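Uncharacterized protein (Bacteroides ovatus, PDB 4FS7) is of unknown function but, as an extracellular leucine-rich repeat protein of the BspA type, probably binds other proteins. Local coordinates at residues 21-25 with 66-70; 122-126 with 144-148; 170-176 with 192-197; 235-239 with 258-262. All coordinates share one frame; numbering follows the deposited sequence. Where two conformers were deposited one is given.

How the interactions relate
The four contacts come in series along the chain and follow one another along an elongated leucine-rich repeat solenoid. Interaction 1 joins strand 19-25 of the mixed N-terminal sheet to the loop after strand 55-62; its centre lies about 24 Å from that of interaction 2. Interactions 2 and 3 touch, centre to centre about 16 Å, because Pro170 packs on Ile146. Interaction 4, centred about 21 Å from the centre of interaction 3, pairs strands 234-237 and 257-260 of a four-stranded parallel sheet. Interactions 1 and 4, about 51 Å apart between centres, lie on opposite sides of the chain's centre. Interactions 2 to 4 each join neighbouring coils, so the rod is held together by local contacts repeated along its length.

Interaction 1: residues 21-25 with 66-70; sequences EVSGL and AFQGC
Chi1 of 174° turns Val22 CG1 away from its own N and onto the ring of Phe67, whose CG lies anti to its carbonyl carbon (chi1 -64°). Val22 CG1 approaches obliquely, 3.7 Å from Phe67 CZ. Leu25 comes at the ring's edge instead, crossing the phenyl at about a right angle: its CG lies 3.5 Å from Phe67 CE1, and its CD2 lies in the ring plane. The aromatic ring is thus met by two branched side chains of one strand, and strands 42-45 and 55-62 add Val44 and Ile62 to its surroundings. With an alanine at Phe67 the ring is gone, and Val22 CG1 and Leu25 CG would probably face a gap. Beside the ring the backbones come close, Gly24 CA making a CA-H...O contact of 3.3 Å with Ala66 O. No direct hydrogen bond crosses; one water donates to Ala66 O and accepts from Leu25 N, at 3.0 Å from that nitrogen. Phe67 to Cys70 form a type II beta turn, closed by Cys70 N on Phe67 O. Ser23 and Gly24 both face Thr10 of strand 9-13, a classic beta bulge in the mixed N-terminal sheet.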
loop_
_atom_site.group_PDB
_atom_site.type_symbol
_atom_site.label_atom_id
_atom_site.label_comp_id
_atom_site.label_asym_id
_atom_site.label_seq_id
_atom_site.Cartn_x
_atom_site.Cartn_y
_atom_site.Cartn_z
ATOM N N GLU A 21 -8.776 1.855 37.124
ATOM C CA GLU A 21 -8.899 1.990 35.664
ATOM C C GLU A 21 -10.376 2.147 35.326
ATOM O O GLU A 21 -11.260 1.535 35.936
ATOM C CB GLU A 21 -8.306 0.767 34.892
ATOM C CG GLU A 21 -9.159 -0.530 35.057
ATOM C CD GLU A 21 -8.724 -1.785 34.266
ATOM O OE1 GLU A 21 -7.888 -1.722 33.369
ATOM O OE2 GLU A 21 -9.265 -2.861 34.579
ATOM N N VAL A 22 -10.675 2.962 34.329
ATOM C CA VAL A 22 -12.006 2.998 33.739
ATOM C C VAL A 22 -12.230 1.696 32.984
ATOM O O VAL A 22 -11.429 1.307 32.142
ATOM C CB VAL A 22 -12.117 4.156 32.731
ATOM C CG1 VAL A 22 -13.487 4.125 31.981
ATOM C CG2 VAL A 22 -11.938 5.490 33.456
ATOM N N SER A 23 -13.292 0.988 33.328
ATOM C CA SER A 23 -13.576 -0.291 32.715
ATOM C C SER A 23 -14.779 -0.281 31.793
ATOM O O SER A 23 -15.023 -1.287 31.114
ATOM C CB SER A 23 -13.677 -1.365 33.771
ATOM O OG SER A 23 -14.782 -1.106 34.596
ATOM N N GLY A 24 -15.494 0.819 31.688
ATOM C CA GLY A 24 -16.659 0.864 30.823
ATOM C C GLY A 24 -17.652 1.913 31.259
ATOM O O GLY A 24 -17.368 2.757 32.118
ATOM N N LEU A 25 -18.832 1.837 30.660
ATOM C CA LEU A 25 -19.978 2.651 31.000
ATOM C C LEU A 25 -21.061 1.800 31.631
ATOM O O LEU A 25 -21.173 0.622 31.361
ATOM C CB LEU A 25 -20.589 3.295 29.760
ATOM C CG LEU A 25 -19.780 4.404 29.122
ATOM C CD1 LEU A 25 -20.438 4.866 27.834
ATOM C CD2 LEU A 25 -19.626 5.566 30.104
ATOM N N ALA A 66 -12.343 -0.946 27.049
ATOM C CA ALA A 66 -13.285 -0.383 28.013
ATOM C C ALA A 66 -14.564 0.138 27.359
ATOM O O ALA A 66 -15.684 -0.120 27.845
ATOM C CB ALA A 66 -12.599 0.738 28.812
ATOM N N PHE A 67 -14.417 0.822 26.219
ATOM C CA PHE A 67 -15.558 1.401 25.509
ATOM C C PHE A 67 -15.841 0.691 24.166
ATOM O O PHE A 67 -16.541 1.227 23.311
ATOM C CB PHE A 67 -15.401 2.900 25.277
ATOM C CG PHE A 67 -15.351 3.701 26.540
ATOM C CD1 PHE A 67 -16.508 4.097 27.180
ATOM C CD2 PHE A 67 -14.124 4.014 27.100
ATOM C CE1 PHE A 67 -16.416 4.835 28.359
ATOM C CE2 PHE A 67 -14.020 4.711 28.249
ATOM C CZ PHE A 67 -15.175 5.140 28.893
ATOM N N GLN A 68 -15.306 -0.510 24.007
ATOM C CA GLN A 68 -15.466 -1.264 22.758
ATOM C C GLN A 68 -16.950 -1.458 22.437
ATOM O O GLN A 68 -17.735 -1.928 23.291
ATOM C CB GLN A 68 -14.755 -2.596 22.877
ATOM C CG GLN A 68 -14.880 -3.498 21.685
ATOM C CD GLN A 68 -14.128 -4.795 21.876
ATOM O OE1 GLN A 68 -14.361 -5.520 22.840
ATOM N NE2 GLN A 68 -13.232 -5.109 20.951
ATOM N N GLY A 69 -17.354 -1.050 21.232
ATOM C CA GLY A 69 -18.733 -1.202 20.784
ATOM C C GLY A 69 -19.726 -0.211 21.337
ATOM O O GLY A 69 -20.920 -0.400 21.168
ATOM N N CYS A 70 -19.258 0.845 21.987
ATOM C CA CYS A 70 -20.147 1.874 22.540
ATOM C C CYS A 70 -20.530 2.856 21.443
ATOM O O CYS A 70 -20.053 3.980 21.391
ATOM C CB CYS A 70 -19.478 2.591 23.717
ATOM S SG CYS A 70 -19.175 1.564 25.185
HETATM O O HOH W 1 -16.444 -2.559 28.979
HETATM O O HOH W 2 -18.775 0.114 28.153
#

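Interaction 2: residues 122-126 with 144-148; sequences ILLPL and ITIPE
Ile122 and Ile144 lie side by side and point the same way, as equivalent positions do in successive coils of a leucine-rich repeat solenoid. Ile122 CG2 meets Ile144 CD1 at 3.9 Å; Phe113 and Phe141 from loops also touch Ile122, while Phe158 touches Ile144. Leu124 carries most of the contact from its side. Its CG stands anti to the carbonyl carbon (chi1 -61°), and the CD1 branch runs toward the next coil, where it reaches Ile144 CD1, Ile146 CD1 at 3.9 Å and Pro147 CD at 3.8 Å. Leucine and proline cross at about a right angle, with Leu124 CB also against the pyrrolidine ring. The two segments run in nearly the same direction, 15° apart, but Ile122 CA is 7.1 Å from Ile144 CA and no direct hydrogen bond joins the segments. Two waters fill in: one donates to Ile122 O and accepts from Thr145 N, the other accepts from Leu124 N and donates to Thr145 O at 2.7 Å. On its far side the second coil is paired directly, through backbone bonds of Ile144 with Tyr166 and Ser168. Toward the end the chains draw together, and Pro147 CG sits 3.2 Å from Pro125 O.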
loop_
_atom_site.group_PDB
_atom_site.type_symbol
_atom_site.label_atom_id
_atom_site.label_comp_id
_atom_site.label_asym_id
_atom_site.label_seq_id
_atom_site.Cartn_x
_atom_site.Cartn_y
_atom_site.Cartn_z
ATOM N N ILE A 122 -7.859 14.370 15.794
ATOM C CA ILE A 122 -7.178 14.002 17.029
ATOM C C ILE A 122 -5.862 14.725 17.094
ATOM O O ILE A 122 -5.240 14.976 16.059
ATOM C CB ILE A 122 -7.001 12.450 17.155
ATOM C CG1 ILE A 122 -6.810 12.048 18.631
ATOM C CG2 ILE A 122 -5.888 11.972 16.312
ATOM C CD1 ILE A 122 -7.319 10.714 19.019
ATOM N N LEU A 123 -5.454 15.058 18.312
ATOM C CA LEU A 123 -4.148 15.598 18.576
ATOM C C LEU A 123 -3.363 14.609 19.440
ATOM O O LEU A 123 -3.749 14.272 20.565
ATOM C CB LEU A 123 -4.256 16.949 19.279
ATOM C CG LEU A 123 -4.918 18.044 18.448
ATOM C CD1 LEU A 123 -5.136 19.318 19.254
ATOM C CD2 LEU A 123 -4.123 18.354 17.150
ATOM N N LEU A 124 -2.259 14.140 18.942
ATOM C CA LEU A 124 -1.446 13.165 19.641
ATOM C C LEU A 124 -0.511 13.862 20.630
ATOM O O LEU A 124 -0.031 14.963 20.372
ATOM C CB LEU A 124 -0.619 12.334 18.661
ATOM C CG LEU A 124 -1.442 11.536 17.664
ATOM C CD1 LEU A 124 -0.520 10.892 16.608
ATOM C CD2 LEU A 124 -2.315 10.500 18.366
ATOM N N PRO A 125 -0.258 13.226 21.786
ATOM C CA PRO A 125 0.693 13.787 22.755
ATOM C C PRO A 125 2.068 13.957 22.167
ATOM O O PRO A 125 2.553 13.065 21.478
ATOM C CB PRO A 125 0.750 12.725 23.864
ATOM C CG PRO A 125 -0.388 11.860 23.657
ATOM C CD PRO A 125 -0.814 11.951 22.257
ATOM N N LEU A 126 2.706 15.091 22.451
ATOM C CA LEU A 126 4.016 15.341 21.873
ATOM C C LEU A 126 5.056 14.333 22.265
ATOM O O LEU A 126 6.026 14.172 21.520
ATOM C CB LEU A 126 4.482 16.787 22.110
ATOM C CG LEU A 126 3.795 17.784 21.175
ATOM C CD1 LEU A 126 4.160 19.207 21.522
ATOM C CD2 LEU A 126 4.189 17.510 19.723
ATOM N N ILE A 144 -3.453 14.444 10.139
ATOM C CA ILE A 144 -2.813 14.004 11.385
ATOM C C ILE A 144 -1.305 14.281 11.351
ATOM O O ILE A 144 -0.643 14.084 10.309
ATOM C CB ILE A 144 -3.100 12.522 11.721
ATOM C CG1 ILE A 144 -2.728 12.243 13.196
ATOM C CG2 ILE A 144 -2.389 11.618 10.740
ATOM C CD1 ILE A 144 -3.165 10.954 13.730
ATOM N N THR A 145 -0.805 14.814 12.468
ATOM C CA THR A 145 0.624 14.996 12.663
ATOM C C THR A 145 1.155 14.016 13.690
ATOM O O THR A 145 0.622 13.907 14.821
ATOM C CB THR A 145 0.915 16.455 13.054
ATOM O OG1 THR A 145 0.497 17.303 11.980
ATOM C CG2 THR A 145 2.405 16.681 13.334
ATOM N N ILE A 146 2.141 13.242 13.279
ATOM C CA ILE A 146 2.758 12.216 14.144
ATOM C C ILE A 146 3.966 12.830 14.824
ATOM O O ILE A 146 4.858 13.298 14.152
ATOM C CB ILE A 146 3.285 10.967 13.359
ATOM C CG1 ILE A 146 2.226 10.377 12.420
ATOM C CG2 ILE A 146 3.823 9.891 14.336
ATOM C CD1 ILE A 146 0.890 10.005 13.077
ATOM N N PRO A 147 3.993 12.857 16.174
ATOM C CA PRO A 147 5.107 13.444 16.897
ATOM C C PRO A 147 6.469 12.837 16.516
ATOM O O PRO A 147 6.562 11.637 16.182
ATOM C CB PRO A 147 4.730 13.154 18.366
ATOM C CG PRO A 147 3.283 13.138 18.399
ATOM C CD PRO A 147 2.914 12.469 17.104
ATOM N N GLU A 148 7.511 13.658 16.587
ATOM C CA GLU A 148 8.852 13.300 16.115
ATOM C C GLU A 148 9.424 12.077 16.793
ATOM O O GLU A 148 10.245 11.382 16.239
ATOM C CB GLU A 148 9.822 14.498 16.249
ATOM C CG GLU A 148 10.314 14.839 17.661
ATOM C CD GLU A 148 11.181 16.096 17.728
ATOM O OE1 GLU A 148 12.252 16.158 17.053
ATOM O OE2 GLU A 148 10.763 17.024 18.460
HETATM O O HOH W 3 -2.989 15.643 14.464
HETATM O O HOH W 4 -1.203 15.147 16.431
#

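Interaction 3: residues 170-176 with 192-197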
loop_
_atom_site.group_PDB
_atom_site.type_symbol
_atom_site.label_atom_id
_atom_site.label_comp_id
_atom_site.label_asym_id
_atom_site.label_seq_id
_atom_site.Cartn_x
_atom_site.Cartn_y
_atom_site.Cartn_z
ATOM N N PRO A 170 6.987 10.844 11.265
ATOM C CA PRO A 170 8.234 11.238 11.911
ATOM C C PRO A 170 9.369 11.168 10.895
ATOM O O PRO A 170 9.541 10.165 10.188
ATOM C CB PRO A 170 8.408 10.175 13.010
ATOM C CG PRO A 170 7.046 9.611 13.219
ATOM C CD PRO A 170 6.418 9.628 11.866
ATOM N N ASP A 171 10.156 12.228 10.847
ATOM C CA ASP A 171 11.219 12.288 9.874
ATOM C C ASP A 171 12.322 11.265 10.056
ATOM O O ASP A 171 13.043 10.968 9.098
ATOM C CB ASP A 171 11.799 13.685 9.810
ATOM C CG ASP A 171 12.564 13.946 8.540
ATOM O OD1 ASP A 171 12.069 13.666 7.393
ATOM O OD2 ASP A 171 13.694 14.414 8.704
ATOM N N SER A 172 12.462 10.690 11.240
ATOM C CA SER A 172 13.450 9.677 11.487
ATOM C C SER A 172 13.039 8.280 11.083
ATOM O O SER A 172 13.852 7.339 11.151
ATOM C CB SER A 172 13.794 9.627 12.997
ATOM O OG SER A 172 12.638 9.244 13.766
HETATM N N MSE A 173 11.781 8.096 10.701
HETATM C CA MSE A 173 11.255 6.756 10.432
HETATM C C MSE A 173 11.927 6.161 9.178
HETATM O O MSE A 173 12.077 6.839 8.167
HETATM C CB MSE A 173 9.736 6.818 10.273
HETATM C CG MSE A 173 9.092 5.441 10.120
HETATM SE SE MSE A 173 7.256 5.437 10.644
HETATM C CE MSE A 173 7.511 5.696 12.564
ATOM N N GLU A 174 12.283 4.876 9.254
ATOM C CA GLU A 174 12.980 4.234 8.139
ATOM C C GLU A 174 12.178 3.150 7.433
ATOM O O GLU A 174 12.555 2.773 6.341
ATOM C CB GLU A 174 14.328 3.739 8.573
ATOM C CG GLU A 174 15.271 4.911 8.941
ATOM C CD GLU A 174 16.724 4.563 9.187
ATOM O OE1 GLU A 174 17.109 3.388 9.145
ATOM O OE2 GLU A 174 17.489 5.534 9.483
ATOM N N THR A 175 11.129 2.649 8.063
ATOM C CA THR A 175 10.294 1.601 7.479
ATOM C C THR A 175 8.813 1.960 7.646
ATOM O O THR A 175 8.386 2.321 8.746
ATOM C CB THR A 175 10.522 0.251 8.183
ATOM O OG1 THR A 175 11.907 -0.099 8.129
ATOM C CG2 THR A 175 9.666 -0.848 7.599
ATOM N N LEU A 176 8.049 1.906 6.561
ATOM C CA LEU A 176 6.597 2.029 6.604
ATOM C C LEU A 176 5.985 0.635 6.578
ATOM O O LEU A 176 6.257 -0.154 5.667
ATOM C CB LEU A 176 6.007 2.909 5.488
ATOM C CG LEU A 176 6.540 4.331 5.361
ATOM C CD1 LEU A 176 5.778 5.140 4.334
ATOM C CD2 LEU A 176 6.603 5.005 6.728
ATOM N N LEU A 192 7.620 11.787 2.353
ATOM C CA LEU A 192 8.202 10.639 2.981
ATOM C C LEU A 192 9.317 11.071 3.923
ATOM O O LEU A 192 10.014 12.048 3.661
ATOM C CB LEU A 192 8.713 9.666 1.916
ATOM C CG LEU A 192 7.625 9.014 1.053
ATOM C CD1 LEU A 192 8.285 8.149 -0.032
ATOM C CD2 LEU A 192 6.672 8.140 1.897
ATOM N N PRO A 193 9.541 10.310 5.023
ATOM C CA PRO A 193 10.683 10.593 5.888
ATOM C C PRO A 193 11.953 10.662 5.060
ATOM O O PRO A 193 12.152 9.858 4.151
ATOM C CB PRO A 193 10.673 9.397 6.843
ATOM C CG PRO A 193 9.248 9.046 6.954
ATOM C CD PRO A 193 8.707 9.243 5.565
ATOM N N ARG A 194 12.825 11.607 5.379
ATOM C CA ARG A 194 13.957 11.963 4.521
ATOM C C ARG A 194 15.001 10.862 4.351
ATOM O O ARG A 194 15.754 10.886 3.390
ATOM C CB ARG A 194 14.600 13.287 4.988
ATOM C CG ARG A 194 13.689 14.520 4.804
ATOM C CD ARG A 194 14.231 15.768 5.529
ATOM N NE ARG A 194 13.392 16.961 5.356
ATOM C CZ ARG A 194 12.636 17.494 6.312
ATOM N NH1 ARG A 194 12.602 16.934 7.512
ATOM N NH2 ARG A 194 11.916 18.583 6.078
ATOM N N ASN A 195 15.049 9.931 5.297
ATOM C CA ASN A 195 15.960 8.792 5.264
ATOM C C ASN A 195 15.212 7.449 5.196
ATOM O O ASN A 195 15.720 6.428 5.608
ATOM C CB ASN A 195 16.875 8.808 6.486
ATOM C CG ASN A 195 18.194 8.109 6.246
ATOM O OD1 ASN A 195 18.669 7.394 7.113
ATOM N ND2 ASN A 195 18.805 8.332 5.079
ATOM N N LEU A 196 13.995 7.459 4.665
ATOM C CA LEU A 196 13.200 6.235 4.542
ATOM C C LEU A 196 13.970 5.204 3.722
ATOM O O LEU A 196 14.552 5.544 2.691
ATOM C CB LEU A 196 11.849 6.533 3.864
ATOM C CG LEU A 196 10.812 5.433 3.989
ATOM C CD1 LEU A 196 10.299 5.280 5.421
ATOM C CD2 LEU A 196 9.662 5.670 3.023
ATOM N N LYS A 197 13.924 3.957 4.180
ATOM C CA LYS A 197 14.620 2.813 3.556
ATOM C C LYS A 197 13.690 1.842 2.847
ATOM O O LYS A 197 13.981 1.347 1.764
ATOM C CB LYS A 197 15.376 2.014 4.616
ATOM C CG LYS A 197 16.438 2.834 5.419
ATOM C CD LYS A 197 17.646 3.274 4.542
ATOM C CE LYS A 197 18.578 4.267 5.212
ATOM N NZ LYS A 197 19.387 3.639 6.286
HETATM O O HOH W 5 14.021 8.852 7.780
#
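One water is gripped by three backbone groups of the two segments, donating to Asp171 O and Met173 O and accepting from Asn195 N. Beside it Asp171 holds Arg194 through both carboxylate oxygens. OD1 of Asp171 takes the backbone N-H of Arg194 at 3.0 Å, while Asp171 OD2 receives Arg194 NH1, also at 3.0 Å, in a salt bridge. The carboxylate is turned 77° from the guanidinium plane: OD2 lies in that plane, at its edge, yet the NH1 donor stands above the carboxylate plane. Chi1 of -161° swings Asp171 CG away from its own N and toward the neighbouring coil. A leucine here would probably leave both the Arg194 guanidinium and its backbone N-H without this acceptor. Each segment contains a type I beta turn, Pro170 to Met173 and Pro193 to Leu196, stacked as equivalent turns of consecutive leucine-rich repeats. Past the turns, Lys197 N binds Glu174 O directly at 2.8 Å, where the short parallel strands 175-176 and 198-199 begin. The side chains of Glu174 and Lys197 lie alongside each other, in a long salt bridge of 3.7 Å from OE1 to NZ. Toward the interior, Leu176 crosses Leu196 at about a right angle, its CG 3.9 Å from Leu196 CD1.

Interaction 4: residues 235-239 with 258-262; sequences IIIPD and ISIQN
Ile235 and Ile258 lie side by side in a parallel beta pairing between adjacent coils of the leucine-rich repeat solenoid, strands 235-237 and 258-260 running 4° from parallel with axes 4.8 Å apart. This is the tight part. Ser259 grips the first strand twice: its N donates to Ile235 O, and its O accepts from Ile237 N at 2.9 Å. CA-H...O contacts from Ile258 CA to Ile235 O and from Ile236 CA to Ser259 O add to these bonds. On the buried face Ile237 and Ile260 lie side by side, pointing the same way, with CG1 to CG1 at 3.8 Å; Leu265 touches Ile260 there, and Phe272 reaches Ile258. The other face is thinner, Ile236 CG1 meeting Ser259 CB at 4.2 Å, with the isoleucine exposed. Beyond Ile237 the strands part and water takes over. Two waters donate to Ile237 O, one accepting from Gln261 N at 2.9 Å and the other from Asn262 N. At this solvent end the contact closes with side chains. A chi1 of -167° extends the Asn262 amide toward Asp239, while its OD1 takes Lys264 N. Asn262 ND2 donates to Asp239 OD1 at 3.0 Å, nearly straight at 171°, with the acceptor in the amide plane but the donor above that of the carboxylate.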
loop_
_atom_site.group_PDB
_atom_site.type_symbol
_atom_site.label_atom_id
_atom_site.label_comp_id
_atom_site.label_asym_id
_atom_site.label_seq_id
_atom_site.Cartn_x
_atom_site.Cartn_y
_atom_site.Cartn_z
ATOM N N ILE A 235 6.090 7.366 -13.596
ATOM C CA ILE A 235 6.988 6.807 -12.632
ATOM C C ILE A 235 8.371 6.652 -13.244
ATOM O O ILE A 235 8.552 6.099 -14.339
ATOM C CB ILE A 235 6.446 5.417 -12.138
ATOM C CG1 ILE A 235 5.287 5.630 -11.192
ATOM C CG2 ILE A 235 7.549 4.585 -11.452
ATOM C CD1 ILE A 235 5.678 6.236 -9.804
ATOM N N ILE A 236 9.362 7.099 -12.514
ATOM C CA ILE A 236 10.758 6.787 -12.758
ATOM C C ILE A 236 11.274 6.086 -11.539
ATOM O O ILE A 236 11.230 6.639 -10.415
ATOM C CB ILE A 236 11.595 8.055 -13.065
ATOM C CG1 ILE A 236 11.080 8.752 -14.328
ATOM C CG2 ILE A 236 13.059 7.697 -13.164
ATOM C CD1 ILE A 236 11.837 10.002 -14.670
ATOM N N ILE A 237 11.750 4.868 -11.713
ATOM C CA ILE A 237 12.422 4.157 -10.652
ATOM C C ILE A 237 13.894 4.483 -10.721
ATOM O O ILE A 237 14.560 4.111 -11.677
ATOM C CB ILE A 237 12.174 2.610 -10.734
ATOM C CG1 ILE A 237 10.666 2.267 -10.596
ATOM C CG2 ILE A 237 12.989 1.859 -9.668
ATOM C CD1 ILE A 237 10.001 2.657 -9.269
ATOM N N PRO A 238 14.413 5.229 -9.745
ATOM C CA PRO A 238 15.816 5.644 -9.818
ATOM C C PRO A 238 16.747 4.496 -9.488
ATOM O O PRO A 238 16.360 3.431 -8.964
ATOM C CB PRO A 238 15.897 6.765 -8.771
ATOM C CG PRO A 238 14.931 6.319 -7.716
ATOM C CD PRO A 238 13.762 5.775 -8.543
ATOM N N ASP A 239 18.012 4.711 -9.823
ATOM C CA ASP A 239 19.039 3.700 -9.636
ATOM C C ASP A 239 19.236 3.306 -8.169
ATOM O O ASP A 239 19.869 2.273 -7.870
ATOM C CB ASP A 239 20.380 4.156 -10.238
ATOM C CG ASP A 239 20.357 4.285 -11.762
ATOM O OD1 ASP A 239 19.586 3.524 -12.427
ATOM O OD2 ASP A 239 21.151 5.145 -12.291
ATOM N N ILE A 258 6.288 4.697 -17.562
ATOM C CA ILE A 258 7.231 4.133 -16.629
ATOM C C ILE A 258 8.624 4.040 -17.212
ATOM O O ILE A 258 8.796 3.760 -18.406
ATOM C CB ILE A 258 6.765 2.746 -16.034
ATOM C CG1 ILE A 258 6.862 1.562 -17.010
ATOM C CG2 ILE A 258 5.366 2.890 -15.454
ATOM C CD1 ILE A 258 8.212 0.818 -16.951
ATOM N N SER A 259 9.604 4.236 -16.348
ATOM C CA SER A 259 10.991 4.104 -16.689
ATOM C C SER A 259 11.707 3.369 -15.593
ATOM O O SER A 259 11.726 3.840 -14.433
ATOM C CB SER A 259 11.577 5.493 -16.876
ATOM O OG SER A 259 12.984 5.389 -17.055
ATOM N N ILE A 260 12.242 2.211 -15.919
ATOM C CA ILE A 260 12.972 1.382 -14.996
ATOM C C ILE A 260 14.180 0.955 -15.749
ATOM O O ILE A 260 14.153 -0.054 -16.438
ATOM C CB ILE A 260 12.164 0.127 -14.547
ATOM C CG1 ILE A 260 10.847 0.501 -13.940
ATOM C CG2 ILE A 260 12.967 -0.651 -13.552
ATOM C CD1 ILE A 260 10.107 -0.765 -13.364
ATOM N N GLN A 261 15.265 1.714 -15.635
ATOM C CA GLN A 261 16.374 1.533 -16.538
ATOM C C GLN A 261 17.499 0.715 -15.968
ATOM O O GLN A 261 18.344 0.214 -16.713
ATOM C CB GLN A 261 16.893 2.844 -17.075
ATOM C CG GLN A 261 15.867 3.558 -17.892
ATOM C CD GLN A 261 16.394 4.726 -18.689
ATOM O OE1 GLN A 261 17.131 4.534 -19.640
ATOM N NE2 GLN A 261 15.981 5.940 -18.344
ATOM N N ASN A 262 17.538 0.591 -14.652
ATOM C CA ASN A 262 18.638 -0.007 -13.986
ATOM C C ASN A 262 18.782 -1.484 -14.343
ATOM O O ASN A 262 17.844 -2.296 -14.203
ATOM C CB ASN A 262 18.484 0.178 -12.476
ATOM C CG ASN A 262 19.735 -0.142 -11.745
ATOM O OD1 ASN A 262 20.001 -1.279 -11.470
ATOM N ND2 ASN A 262 20.584 0.878 -11.511
HETATM O O HOH W 6 15.538 1.507 -12.402
HETATM O O HOH W 7 15.016 4.364 -14.369
#